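PDB 6V04: uncharacterized conserved protein YndB, AHSA1/START domain from Micromonospora chersina, which is of unknown function but is encoded in the dynemicin biosynthetic locus, where its START/Bet v1-like fold is consistent with handling a hydrophobic intermediate. Local coordinates for residues L84-E89 against A269-E274; E29-P34 against G131-Y136. All blocks are in the same frame, centred on the assembly; numbering follows the deposited sequence.

Interaction 1. Residues L84-E89 against A269-E274; sequences LGVGPE and ALSLAE
V86 pushes its two methyl groups against L270 and S271, neighbours on the long helix 252-277, and is the one residue of 84-89 with atoms within 4.5 Å of the helix segment. The tight side is apolar packing: CG2 of V86 lies 4.1 Å from CB of L270 and 4.2 Å from its CD1, the two side chains crossing at about a right angle, so that the valine methyl rests against both the root and one branch of the leucine. The other methyl faces the serine; the 3.2 Å between CG1 of V86 and OG of S271 holds for one of two deposited serine conformers and is doubtful as a measure of tightness. A chi1 of -55° turns CG1 anti to the valine's own carbonyl carbon and CG2 into the place between N and C, which spreads the methyls over two helix residues. In this conformer the serine oxygen is hydrogen-bonded to the backbone O of T267, one turn earlier.

Toward E274 the contact opens out. A water within bonding distance of V86 O (2.9 Å) and, more weakly, of E274 OE1 (2.7 Å) can link loop and helix there, although it has more acceptors around it than protons to give.

The loop 84-89 is the turn between strands 76-83 and 90-98 of the first seven-stranded sheet, whereas the helix belongs with the second. L270 also packs on L238 of strand 236-243 and V155 of strand 151-157, and P88 reaches S154 and V156 of that same strand, so the hairpin turn docks where helix and edge strand of the second sheet come together.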
loop_
_atom_site.group_PDB
_atom_site.type_symbol
_atom_site.label_atom_id
_atom_site.label_comp_id
_atom_site.label_asym_id
_atom_site.label_seq_id
_atom_site.Cartn_x
_atom_site.Cartn_y
_atom_site.Cartn_z
ATOM N N LEU A 84 -0.256 -5.581 -0.698
ATOM C CA LEU A 84 0.711 -6.106 -1.662
ATOM C C LEU A 84 0.890 -7.611 -1.526
ATOM O O LEU A 84 1.869 -8.176 -2.035
ATOM C CB LEU A 84 2.070 -5.395 -1.544
ATOM C CG LEU A 84 2.029 -3.874 -1.612
ATOM C CD1 LEU A 84 3.426 -3.325 -1.312
ATOM C CD2 LEU A 84 1.530 -3.398 -2.950
ATOM N N GLY A 85 -0.043 -8.282 -0.838
ATOM C CA GLY A 85 0.054 -9.701 -0.611
ATOM C C GLY A 85 1.086 -10.123 0.410
ATOM O O GLY A 85 1.183 -11.317 0.701
ATOM N N VAL A 86 1.842 -9.184 0.971
ATOM C CA VAL A 86 2.906 -9.508 1.910
ATOM C C VAL A 86 2.709 -8.862 3.267
ATOM O O VAL A 86 3.333 -9.311 4.239
ATOM C CB VAL A 86 4.285 -9.115 1.338
ATOM C CG1 VAL A 86 4.481 -9.769 0.004
ATOM C CG2 VAL A 86 4.432 -7.592 1.221
ATOM N N GLY A 87 1.887 -7.822 3.377
ATOM C CA GLY A 87 1.679 -7.149 4.638
ATOM C C GLY A 87 0.922 -7.989 5.644
ATOM O O GLY A 87 0.260 -8.982 5.314
ATOM N N PRO A 88 1.004 -7.595 6.909
ATOM C CA PRO A 88 0.293 -8.340 7.949
ATOM C C PRO A 88 -1.211 -8.273 7.737
ATOM O O PRO A 88 -1.740 -7.300 7.197
ATOM C CB PRO A 88 0.716 -7.637 9.245
ATOM C CG PRO A 88 1.075 -6.252 8.810
ATOM C CD PRO A 88 1.675 -6.397 7.433
ATOM N N GLU A 89 -1.902 -9.324 8.184
ATOM C CA GLU A 89 -3.340 -9.393 7.991
ATOM C C GLU A 89 -4.049 -8.357 8.852
ATOM O O GLU A 89 -3.862 -8.314 10.079
ATOM C CB GLU A 89 -3.856 -10.792 8.317
ATOM C CG GLU A 89 -5.340 -10.966 8.056
ATOM C CD GLU A 89 -5.810 -12.382 8.291
ATOM O OE1 GLU A 89 -5.958 -12.775 9.470
ATOM O OE2 GLU A 89 -6.018 -13.100 7.291
ATOM N N ALA A 269 10.946 -7.306 -3.424
ATOM C CA ALA A 269 12.007 -7.226 -2.425
ATOM C C ALA A 269 11.492 -7.606 -1.046
ATOM O O ALA A 269 12.161 -8.344 -0.316
ATOM C CB ALA A 269 12.602 -5.824 -2.402
ATOM N N LEU A 270 10.319 -7.096 -0.663
ATOM C CA LEU A 270 9.744 -7.460 0.630
ATOM C C LEU A 270 9.502 -8.958 0.703
ATOM O O LEU A 270 9.740 -9.584 1.742
ATOM C CB LEU A 270 8.450 -6.680 0.856
ATOM C CG LEU A 270 8.622 -5.168 1.039
ATOM C CD1 LEU A 270 7.284 -4.480 1.029
ATOM C CD2 LEU A 270 9.399 -4.812 2.316
ATOM N N SER A 271 9.010 -9.555 -0.386
ATOM C CA SER A 271 8.804 -11.000 -0.397
ATOM C C SER A 271 10.120 -11.735 -0.215
ATOM O O SER A 271 10.197 -12.719 0.533
ATOM C CB SER A 271 8.138 -11.432 -1.702
ATOM O OG SER A 271 6.830 -10.910 -1.800
ATOM N N LEU A 272 11.168 -11.271 -0.889
ATOM C CA LEU A 272 12.459 -11.935 -0.788
ATOM C C LEU A 272 13.024 -11.810 0.618
ATOM O O LEU A 272 13.597 -12.767 1.153
ATOM C CB LEU A 272 13.409 -11.344 -1.828
ATOM C CG LEU A 272 14.803 -11.942 -1.938
ATOM C CD1 LEU A 272 14.736 -13.455 -2.121
ATOM C CD2 LEU A 272 15.516 -11.282 -3.100
ATOM N N ALA A 273 12.862 -10.645 1.245
ATOM C CA ALA A 273 13.290 -10.507 2.633
ATOM C C ALA A 273 12.589 -11.523 3.524
ATOM O O ALA A 273 13.213 -12.105 4.420
ATOM C CB ALA A 273 13.031 -9.090 3.141
ATOM N N GLU A 274 11.292 -11.746 3.296
ATOM C CA GLU A 274 10.565 -12.735 4.090
ATOM C C GLU A 274 11.158 -14.125 3.895
ATOM O O GLU A 274 11.287 -14.896 4.857
ATOM C CB GLU A 274 9.085 -12.716 3.711
ATOM C CG GLU A 274 8.214 -13.762 4.421
ATOM C CD GLU A 274 6.734 -13.556 4.161
ATOM O OE1 GLU A 274 6.380 -13.111 3.049
ATOM O OE2 GLU A 274 5.924 -13.833 5.071
HETATM O O HOH W 1 4.007 -12.107 4.009
#

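Interaction 2. Residues E29-P34 against G131-Y136; sequences EAVTDP and GRLARY
L133 reaches from helix 116-139 toward A30 and V31 of helix 24-32, and its two methyls do the touching. From CB the side chain runs with CG anti to the backbone N (chi1 175°), which carries the fork toward helix 24-32. There CD1 settles 4.0 Å from CB of A30 and 4.2 Å from CG1 of V31, bridging the two residues, while CD2 meets CG1 of V31 alone, at 4.0 Å. The leucine and valine side chains cross obliquely.

One turn further on, Y136 comes to the same alanine: its CE2 is 4.1 Å from CB of A30, which sits at the ring edge, near the ring plane, so the small methyl is shared by L133 and the tyrosine. The phenol oxygen lies beyond this contact and is hydrogen-bonded to NH1 of R36 in helix 34-40. W40 of that helix touches both V31 and L133, and its NE1 is hydrogen-bonded to A30 O.

All four touching residues are buried and meet through carbon atoms, so shape and the exclusion of water hold the two helices here, with the polar end of Y136 turned to a partner, R36, outside the contact.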
loop_
_atom_site.group_PDB
_atom_site.type_symbol
_atom_site.label_atom_id
_atom_site.label_comp_id
_atom_site.label_asym_id
_atom_site.label_seq_id
_atom_site.Cartn_x
_atom_site.Cartn_y
_atom_site.Cartn_z
ATOM N N GLU A 29 -25.041 -0.590 -2.770
ATOM C CA GLU A 29 -24.644 -0.896 -4.143
ATOM C C GLU A 29 -23.293 -0.279 -4.466
ATOM O O GLU A 29 -22.440 -0.925 -5.084
ATOM C CB GLU A 29 -25.705 -0.408 -5.129
ATOM C CG GLU A 29 -26.991 -1.205 -5.089
ATOM C CD GLU A 29 -26.768 -2.690 -5.311
ATOM O OE1 GLU A 29 -26.095 -3.054 -6.301
ATOM O OE2 GLU A 29 -27.252 -3.492 -4.482
ATOM N N ALA A 30 -23.066 0.960 -4.022
ATOM C CA ALA A 30 -21.831 1.655 -4.372
ATOM C C ALA A 30 -20.608 1.007 -3.743
ATOM O O ALA A 30 -19.500 1.149 -4.276
ATOM C CB ALA A 30 -21.923 3.126 -3.962
ATOM N N VAL A 31 -20.762 0.313 -2.609
ATOM C CA VAL A 31 -19.618 -0.329 -1.968
ATOM C C VAL A 31 -19.531 -1.826 -2.247
ATOM O O VAL A 31 -18.603 -2.471 -1.742
ATOM C CB VAL A 31 -19.602 -0.077 -0.442
ATOM C CG1 VAL A 31 -19.673 1.401 -0.154
ATOM C CG2 VAL A 31 -20.727 -0.832 0.269
ATOM N N THR A 32 -20.436 -2.400 -3.071
ATOM C CA THR A 32 -20.387 -3.829 -3.403
ATOM C C THR A 32 -20.356 -4.136 -4.896
ATOM O O THR A 32 -19.672 -5.080 -5.297
ATOM C CB THR A 32 -21.579 -4.582 -2.787
ATOM O OG1 THR A 32 -22.822 -3.989 -3.206
ATOM C CG2 THR A 32 -21.468 -4.596 -1.267
ATOM N N ASP A 33 -21.114 -3.414 -5.716
ATOM C CA ASP A 33 -21.125 -3.678 -7.157
ATOM C C ASP A 33 -19.747 -3.350 -7.718
ATOM O O ASP A 33 -19.319 -2.197 -7.621
ATOM C CB ASP A 33 -22.203 -2.837 -7.834
ATOM C CG ASP A 33 -22.329 -3.115 -9.331
ATOM O OD1 ASP A 33 -21.367 -3.621 -9.934
ATOM O OD2 ASP A 33 -23.404 -2.816 -9.901
ATOM N N PRO A 34 -19.013 -4.312 -8.284
ATOM C CA PRO A 34 -17.647 -3.995 -8.732
ATOM C C PRO A 34 -17.579 -2.861 -9.736
ATOM O O PRO A 34 -16.593 -2.114 -9.712
ATOM C CB PRO A 34 -17.161 -5.317 -9.336
ATOM C CG PRO A 34 -17.934 -6.357 -8.579
ATOM C CD PRO A 34 -19.299 -5.752 -8.411
ATOM N N GLY A 131 -13.835 9.872 1.412
ATOM C CA GLY A 131 -14.081 11.112 0.704
ATOM C C GLY A 131 -14.364 10.888 -0.768
ATOM O O GLY A 131 -15.163 11.614 -1.368
ATOM N N ARG A 132 -13.732 9.871 -1.362
ATOM C CA ARG A 132 -13.999 9.553 -2.761
ATOM C C ARG A 132 -15.364 8.893 -2.914
ATOM O O ARG A 132 -16.091 9.176 -3.871
ATOM C CB ARG A 132 -12.881 8.661 -3.323
ATOM C CG ARG A 132 -11.539 9.380 -3.401
ATOM C CD ARG A 132 -10.379 8.536 -3.906
ATOM N NE ARG A 132 -9.139 9.242 -3.611
ATOM C CZ ARG A 132 -8.622 10.213 -4.358
ATOM N NH1 ARG A 132 -9.203 10.579 -5.498
ATOM N NH2 ARG A 132 -7.514 10.809 -3.957
ATOM N N LEU A 133 -15.754 8.039 -1.961
ATOM C CA LEU A 133 -17.103 7.488 -1.988
ATOM C C LEU A 133 -18.135 8.605 -1.995
ATOM O O LEU A 133 -19.086 8.584 -2.783
ATOM C CB LEU A 133 -17.331 6.559 -0.790
ATOM C CG LEU A 133 -18.760 6.028 -0.663
ATOM C CD1 LEU A 133 -19.158 5.189 -1.868
ATOM C CD2 LEU A 133 -18.863 5.202 0.611
ATOM N N ALA A 134 -17.967 9.592 -1.111
ATOM C CA ALA A 134 -18.946 10.671 -1.010
ATOM C C ALA A 134 -19.015 11.478 -2.300
ATOM O O ALA A 134 -20.103 11.869 -2.733
ATOM C CB ALA A 134 -18.608 11.576 0.175
ATOM N N ARG A 135 -17.864 11.736 -2.921
ATOM C CA ARG A 135 -17.836 12.471 -4.186
ATOM C C ARG A 135 -18.592 11.717 -5.275
ATOM O O ARG A 135 -19.371 12.306 -6.032
ATOM C CB ARG A 135 -16.390 12.697 -4.614
ATOM C CG ARG A 135 -15.669 13.817 -3.896
ATOM C CD ARG A 135 -14.244 13.940 -4.427
ATOM N NE ARG A 135 -14.206 14.204 -5.868
ATOM C CZ ARG A 135 -13.865 15.365 -6.428
ATOM N NH1 ARG A 135 -13.509 16.406 -5.687
ATOM N NH2 ARG A 135 -13.872 15.480 -7.749
ATOM N N TYR A 136 -18.347 10.411 -5.378
ATOM C CA TYR A 136 -19.001 9.589 -6.389
ATOM C C TYR A 136 -20.511 9.538 -6.184
ATOM O O TYR A 136 -21.278 9.624 -7.153
ATOM C CB TYR A 136 -18.392 8.185 -6.370
ATOM C CG TYR A 136 -19.199 7.172 -7.141
ATOM C CD1 TYR A 136 -19.315 7.250 -8.518
ATOM C CD2 TYR A 136 -19.836 6.127 -6.485
ATOM C CE1 TYR A 136 -20.073 6.326 -9.228
ATOM C CE2 TYR A 136 -20.592 5.200 -7.177
ATOM C CZ TYR A 136 -20.698 5.294 -8.544
ATOM O OH TYR A 136 -21.459 4.362 -9.222
#

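How the interactions relate
Interaction 2 is wholly buried and apolar, whereas interaction 1 is partly buried and has an open, hydrated edge. They share no segment, and their places in the fold differ: 29-34 with 131-136 packs two helices within the first START/Bet v1-like half, while 84-89 with 269-274 joins a hairpin turn of that half to the long helix accompanying the second sheet. The chemistry follows: the helix-helix contact uses alanine, branched and aromatic carbons; the contact between the halves sets one valine on L270 and S271, with a water at its side. On opposite sides of the chain's centre, the two have centres 29 Å apart and nearest atoms about 17 Å apart, and do not touch.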